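SusD superfamily protein (Bacteroides fragilis, PDB 3L22) probably binds glycans at the outer membrane for uptake, as other SusD-family proteins do, though its own ligand is not established. Local coordinates at residues 172-186 / 200-214. Residues are numbered along the deposited sequence; the frame is centred on the assembly and turned at random.
Sequences YEHILSDLENISALD and QAAANMLKMRVYMAM. With ZN (zinc ion), chain H; ZN (zinc ion), chain E; EDO (1,2-ethanediol), chain Z.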
# COMPACT_ATOMS: atom_id res chain seq x y z
N TYR A 172 7.00 3.82 -13.04
CA TYR A 172 6.10 2.72 -13.30
C TYR A 172 6.65 1.71 -14.29
O TYR A 172 6.47 0.50 -14.12
CB TYR A 172 4.74 3.20 -13.78
CG TYR A 172 3.83 3.78 -12.72
CD1 TYR A 172 3.68 3.18 -11.46
CD2 TYR A 172 3.05 4.90 -12.98
CE1 TYR A 172 2.80 3.71 -10.50
CE2 TYR A 172 2.21 5.43 -12.01
CZ TYR A 172 2.07 4.83 -10.80
OH TYR A 172 1.21 5.37 -9.86
N GLU A 173 7.32 2.20 -15.32
CA GLU A 173 7.85 1.31 -16.36
C GLU A 173 8.96 0.44 -15.81
O GLU A 173 9.06 -0.74 -16.18
CB GLU A 173 8.31 2.12 -17.58
CG GLU A 173 7.11 2.60 -18.44
CD GLU A 173 7.44 3.68 -19.46
OE1 GLU A 173 8.46 4.43 -19.30
OE2 GLU A 173 6.66 3.78 -20.45
N HIS A 174 9.77 0.98 -14.90
CA HIS A 174 10.81 0.17 -14.28
C HIS A 174 10.18 -0.88 -13.31
O HIS A 174 10.60 -2.04 -13.28
CB HIS A 174 11.87 0.97 -13.53
CG HIS A 174 12.73 0.07 -12.73
ND1 HIS A 174 13.71 -0.68 -13.32
CD2 HIS A 174 12.62 -0.39 -11.46
CE1 HIS A 174 14.22 -1.53 -12.44
NE2 HIS A 174 13.55 -1.38 -11.31
N ILE A 175 9.18 -0.47 -12.56
CA ILE A 175 8.43 -1.39 -11.69
C ILE A 175 7.93 -2.56 -12.52
O ILE A 175 8.09 -3.70 -12.11
CB ILE A 175 7.27 -0.69 -10.97
CG1 ILE A 175 7.83 0.27 -9.91
CG2 ILE A 175 6.32 -1.71 -10.31
CD1 ILE A 175 6.84 1.33 -9.37
N LEU A 176 7.41 -2.30 -13.72
CA LEU A 176 6.93 -3.38 -14.56
C LEU A 176 8.08 -4.29 -14.98
O LEU A 176 7.88 -5.52 -15.08
CB LEU A 176 6.17 -2.85 -15.79
CG LEU A 176 4.86 -2.13 -15.52
CD1 LEU A 176 4.37 -1.49 -16.84
CD2 LEU A 176 3.83 -3.06 -14.91
N SER A 177 9.26 -3.72 -15.23
CA SER A 177 10.44 -4.55 -15.50
C SER A 177 10.82 -5.47 -14.33
O SER A 177 11.14 -6.64 -14.53
CB SER A 177 11.64 -3.70 -15.87
OG SER A 177 11.42 -3.05 -17.08
N ASP A 178 10.76 -4.95 -13.11
CA ASP A 178 11.06 -5.76 -11.93
C ASP A 178 10.00 -6.84 -11.68
O ASP A 178 10.24 -7.75 -10.90
CB ASP A 178 11.22 -4.87 -10.68
CG ASP A 178 12.62 -4.26 -10.54
OD1 ASP A 178 13.60 -4.64 -11.24
OD2 ASP A 178 12.78 -3.39 -9.67
N LEU A 179 8.84 -6.72 -12.31
CA LEU A 179 7.76 -7.69 -12.16
C LEU A 179 7.56 -8.51 -13.44
O LEU A 179 6.56 -9.24 -13.57
CB LEU A 179 6.47 -6.96 -11.79
CG LEU A 179 6.51 -6.18 -10.47
CD1 LEU A 179 5.19 -5.42 -10.35
CD2 LEU A 179 6.72 -7.09 -9.26
N GLU A 180 8.48 -8.42 -14.38
CA GLU A 180 8.23 -9.04 -15.69
C GLU A 180 8.44 -10.53 -15.73
O GLU A 180 7.80 -11.19 -16.54
CB GLU A 180 9.05 -8.41 -16.80
CG GLU A 180 10.52 -8.77 -16.81
CD GLU A 180 11.34 -7.86 -17.79
OE1 GLU A 180 10.75 -6.98 -18.47
OE2 GLU A 180 12.56 -8.07 -17.87
N ASN A 181 9.37 -11.03 -14.93
CA ASN A 181 9.56 -12.47 -14.82
C ASN A 181 9.25 -12.91 -13.39
O ASN A 181 9.94 -12.58 -12.46
CB ASN A 181 10.95 -12.91 -15.24
CG ASN A 181 11.01 -14.43 -15.51
OD1 ASN A 181 10.05 -15.17 -15.22
ND2 ASN A 181 12.10 -14.88 -16.07
N ILE A 182 8.16 -13.65 -13.26
CA ILE A 182 7.66 -14.09 -11.97
C ILE A 182 7.48 -15.58 -11.85
O ILE A 182 6.99 -16.06 -10.83
CB ILE A 182 6.35 -13.34 -11.58
CG1 ILE A 182 5.21 -13.60 -12.56
CG2 ILE A 182 6.61 -11.85 -11.40
CD1 ILE A 182 3.93 -13.03 -12.05
N SER A 183 7.92 -16.34 -12.84
CA SER A 183 7.56 -17.76 -12.89
C SER A 183 8.33 -18.60 -11.88
O SER A 183 7.94 -19.72 -11.67
CB SER A 183 7.81 -18.33 -14.29
OG SER A 183 9.14 -18.04 -14.69
N ALA A 184 9.36 -18.07 -11.23
CA ALA A 184 10.04 -18.82 -10.19
C ALA A 184 9.49 -18.46 -8.82
O ALA A 184 9.86 -19.11 -7.84
CB ALA A 184 11.54 -18.60 -10.23
N LEU A 185 8.61 -17.45 -8.73
CA LEU A 185 8.03 -17.13 -7.44
C LEU A 185 7.10 -18.24 -6.95
O LEU A 185 6.47 -18.94 -7.72
CB LEU A 185 7.31 -15.79 -7.45
CG LEU A 185 8.18 -14.56 -7.64
CD1 LEU A 185 7.21 -13.34 -7.79
CD2 LEU A 185 9.23 -14.34 -6.49
N ASP A 186 7.01 -18.35 -5.63
CA ASP A 186 6.13 -19.33 -4.95
C ASP A 186 4.64 -19.01 -5.18
O ASP A 186 4.29 -17.90 -5.62
CB ASP A 186 6.44 -19.27 -3.45
CG ASP A 186 5.78 -20.37 -2.65
OD1 ASP A 186 5.83 -21.51 -3.14
OD2 ASP A 186 5.20 -20.06 -1.56
N GLN A 200 3.70 -15.24 -6.79
CA GLN A 200 3.22 -14.79 -8.07
C GLN A 200 1.98 -13.92 -7.90
O GLN A 200 1.88 -12.85 -8.52
CB GLN A 200 2.93 -15.99 -8.99
CG GLN A 200 4.22 -16.74 -9.33
CD GLN A 200 4.03 -17.80 -10.38
OE1 GLN A 200 3.17 -17.65 -11.26
NE2 GLN A 200 4.80 -18.90 -10.27
N ALA A 201 1.06 -14.33 -7.02
CA ALA A 201 -0.13 -13.49 -6.70
C ALA A 201 0.21 -12.09 -6.20
O ALA A 201 -0.41 -11.12 -6.61
CB ALA A 201 -1.03 -14.20 -5.67
N ALA A 202 1.20 -11.98 -5.31
CA ALA A 202 1.63 -10.67 -4.83
C ALA A 202 2.19 -9.77 -5.97
O ALA A 202 1.89 -8.58 -6.05
CB ALA A 202 2.69 -10.85 -3.73
N ALA A 203 3.04 -10.36 -6.80
CA ALA A 203 3.63 -9.66 -7.92
C ALA A 203 2.53 -9.17 -8.88
O ALA A 203 2.57 -8.05 -9.38
CB ALA A 203 4.62 -10.57 -8.63
N ASN A 204 1.55 -10.04 -9.14
CA ASN A 204 0.43 -9.70 -10.01
C ASN A 204 -0.49 -8.64 -9.43
O ASN A 204 -1.02 -7.80 -10.16
CB ASN A 204 -0.34 -10.97 -10.38
CG ASN A 204 0.36 -11.79 -11.47
OD1 ASN A 204 0.84 -11.22 -12.44
ND2 ASN A 204 0.39 -13.13 -11.32
N MSE A 205 -0.65 -8.64 -8.11
CA MSE A 205 -1.41 -7.57 -7.44
C MSE A 205 -0.70 -6.22 -7.65
O MSE A 205 -1.36 -5.22 -7.95
CB MSE A 205 -1.57 -7.84 -5.94
CG MSE A 205 -2.59 -8.91 -5.62
SE MSE A 205 -4.38 -8.39 -6.21
CE MSE A 205 -4.65 -6.87 -4.96
N LEU A 206 0.62 -6.19 -7.50
CA LEU A 206 1.36 -4.94 -7.68
C LEU A 206 1.27 -4.49 -9.16
O LEU A 206 1.12 -3.30 -9.45
CB LEU A 206 2.83 -5.07 -7.23
CG LEU A 206 3.67 -3.78 -7.20
CD1 LEU A 206 2.94 -2.63 -6.49
CD2 LEU A 206 5.06 -4.04 -6.57
N LYS A 207 1.39 -5.45 -10.06
CA LYS A 207 1.31 -5.19 -11.48
C LYS A 207 -0.10 -4.64 -11.79
O LYS A 207 -0.24 -3.64 -12.47
CB LYS A 207 1.58 -6.49 -12.23
CG LYS A 207 1.74 -6.39 -13.72
CD LYS A 207 2.12 -7.75 -14.37
CE LYS A 207 3.50 -8.25 -14.00
NZ LYS A 207 3.99 -9.34 -14.90
N MSE A 208 -1.13 -5.22 -11.20
CA MSE A 208 -2.45 -4.68 -11.40
C MSE A 208 -2.57 -3.24 -10.91
O MSE A 208 -3.11 -2.41 -11.63
CB MSE A 208 -3.53 -5.53 -10.75
CG MSE A 208 -4.90 -4.90 -10.92
SE MSE A 208 -6.42 -6.08 -10.60
CE MSE A 208 -5.85 -6.66 -9.05
N ARG A 209 -2.07 -2.95 -9.71
CA ARG A 209 -2.11 -1.59 -9.20
C ARG A 209 -1.40 -0.61 -10.12
O ARG A 209 -1.89 0.50 -10.34
CB ARG A 209 -1.50 -1.49 -7.80
CG ARG A 209 -2.36 -2.12 -6.72
CD ARG A 209 -1.97 -1.49 -5.38
NE ARG A 209 -2.55 -2.06 -4.18
CZ ARG A 209 -2.27 -1.64 -2.95
NH1 ARG A 209 -1.42 -0.63 -2.75
NH2 ARG A 209 -2.85 -2.22 -1.92
N VAL A 210 -0.25 -1.01 -10.64
CA VAL A 210 0.50 -0.16 -11.51
C VAL A 210 -0.29 0.11 -12.79
O VAL A 210 -0.43 1.24 -13.21
CB VAL A 210 1.89 -0.75 -11.83
CG1 VAL A 210 2.57 -0.03 -13.00
CG2 VAL A 210 2.77 -0.68 -10.56
N TYR A 211 -0.80 -0.95 -13.43
CA TYR A 211 -1.55 -0.74 -14.65
C TYR A 211 -2.81 0.09 -14.43
O TYR A 211 -3.14 0.92 -15.27
CB TYR A 211 -1.86 -2.07 -15.35
CG TYR A 211 -0.71 -2.67 -16.16
CD1 TYR A 211 0.00 -1.91 -17.09
CD2 TYR A 211 -0.36 -4.02 -16.02
CE1 TYR A 211 1.01 -2.48 -17.88
CE2 TYR A 211 0.64 -4.59 -16.81
CZ TYR A 211 1.34 -3.81 -17.71
OH TYR A 211 2.32 -4.36 -18.51
N MSE A 212 -3.48 -0.06 -13.30
CA MSE A 212 -4.63 0.82 -13.02
C MSE A 212 -4.24 2.29 -12.93
O MSE A 212 -4.96 3.16 -13.44
CB MSE A 212 -5.35 0.41 -11.74
CG MSE A 212 -6.06 -0.90 -11.90
SE MSE A 212 -6.83 -1.50 -10.21
CE MSE A 212 -8.29 -0.42 -10.09
N ALA A 213 -3.08 2.56 -12.33
CA ALA A 213 -2.59 3.95 -12.20
C ALA A 213 -2.32 4.56 -13.60
O ALA A 213 -2.26 5.79 -13.75
CB ALA A 213 -1.29 3.99 -11.30
N MSE A 214 -2.14 3.69 -14.61
CA MSE A 214 -1.85 4.11 -15.98
C MSE A 214 -3.08 4.01 -16.89
O MSE A 214 -2.98 4.19 -18.10
CB MSE A 214 -0.68 3.28 -16.52
CG MSE A 214 0.58 3.32 -15.64
SE MSE A 214 1.94 2.06 -16.24
CE MSE A 214 2.87 3.23 -17.48
ZN ZN H . 14.43 -0.61 -15.36
ZN ZN E . 5.99 -23.22 -2.10
C1 EDO Z . 4.74 -7.29 -18.18
O1 EDO Z . 4.06 -8.37 -17.56
C2 EDO Z . 5.48 -6.36 -17.26
O2 EDO Z . 5.60 -6.78 -15.91
O HOH W 1 5.18 -20.79 -12.36
O HOH W 2 0.98 -17.06 -6.35
O HOH W 3 15.39 -2.61 -15.33
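The ring of Tyr211 lies under Leu176, whose CD2 methyl sits over one face in a CH-pi contact, 4.1 Å from the ring centroid and offset toward the rim, while CD1 reaches the CE1 corner. The Tyr172 ring meets its neighbours obliquely: Val210 CG1 comes to CD1 at 3.7 Å, and the small Ala213 admits the hydroxyl end. NE2 of Gln200 donates almost in the amide plane to Leu185 O at 3.0 Å and also to a water held by Ser183 O. Its chain reaches there because CG lies anti to the carbonyl carbon (chi1 -65°) and the rest is extended, with CG resting against the Ile182 carbonyl.

Residues 172-178 of helix 168-178 run nearly antiparallel to helix 200-213, the two axes approaching to 10.2 Å, in the helix-rich, TPR-related region of this SusD-family protein. Beyond residue 178 the chain continues as a loop along the second helix, where Ala203, lacking a bulky side chain, lets Ile182 CG2 approach its CB to 3.6 Å and Leu179 and Leu185 close in beside it. Lys207, bent at chi3 (-67°), brings NZ above the carbonyl plane of Leu179, 2.9 Å from its O, and donates to O1 of an ethanediol, probably from the crystallisation liquor.

Asp186 O accepts the N-H of Gln200, the first residue of the helix, nearly along its C=O axis at 3.0 Å, while Asp186 OD1 binds zinc together with Glu188. The chemistry thus divides: apolar side chains join the helices, and loop carbonyls take the polar groups of Gln200 and Lys207, tying the zinc-binding loop to the helix start.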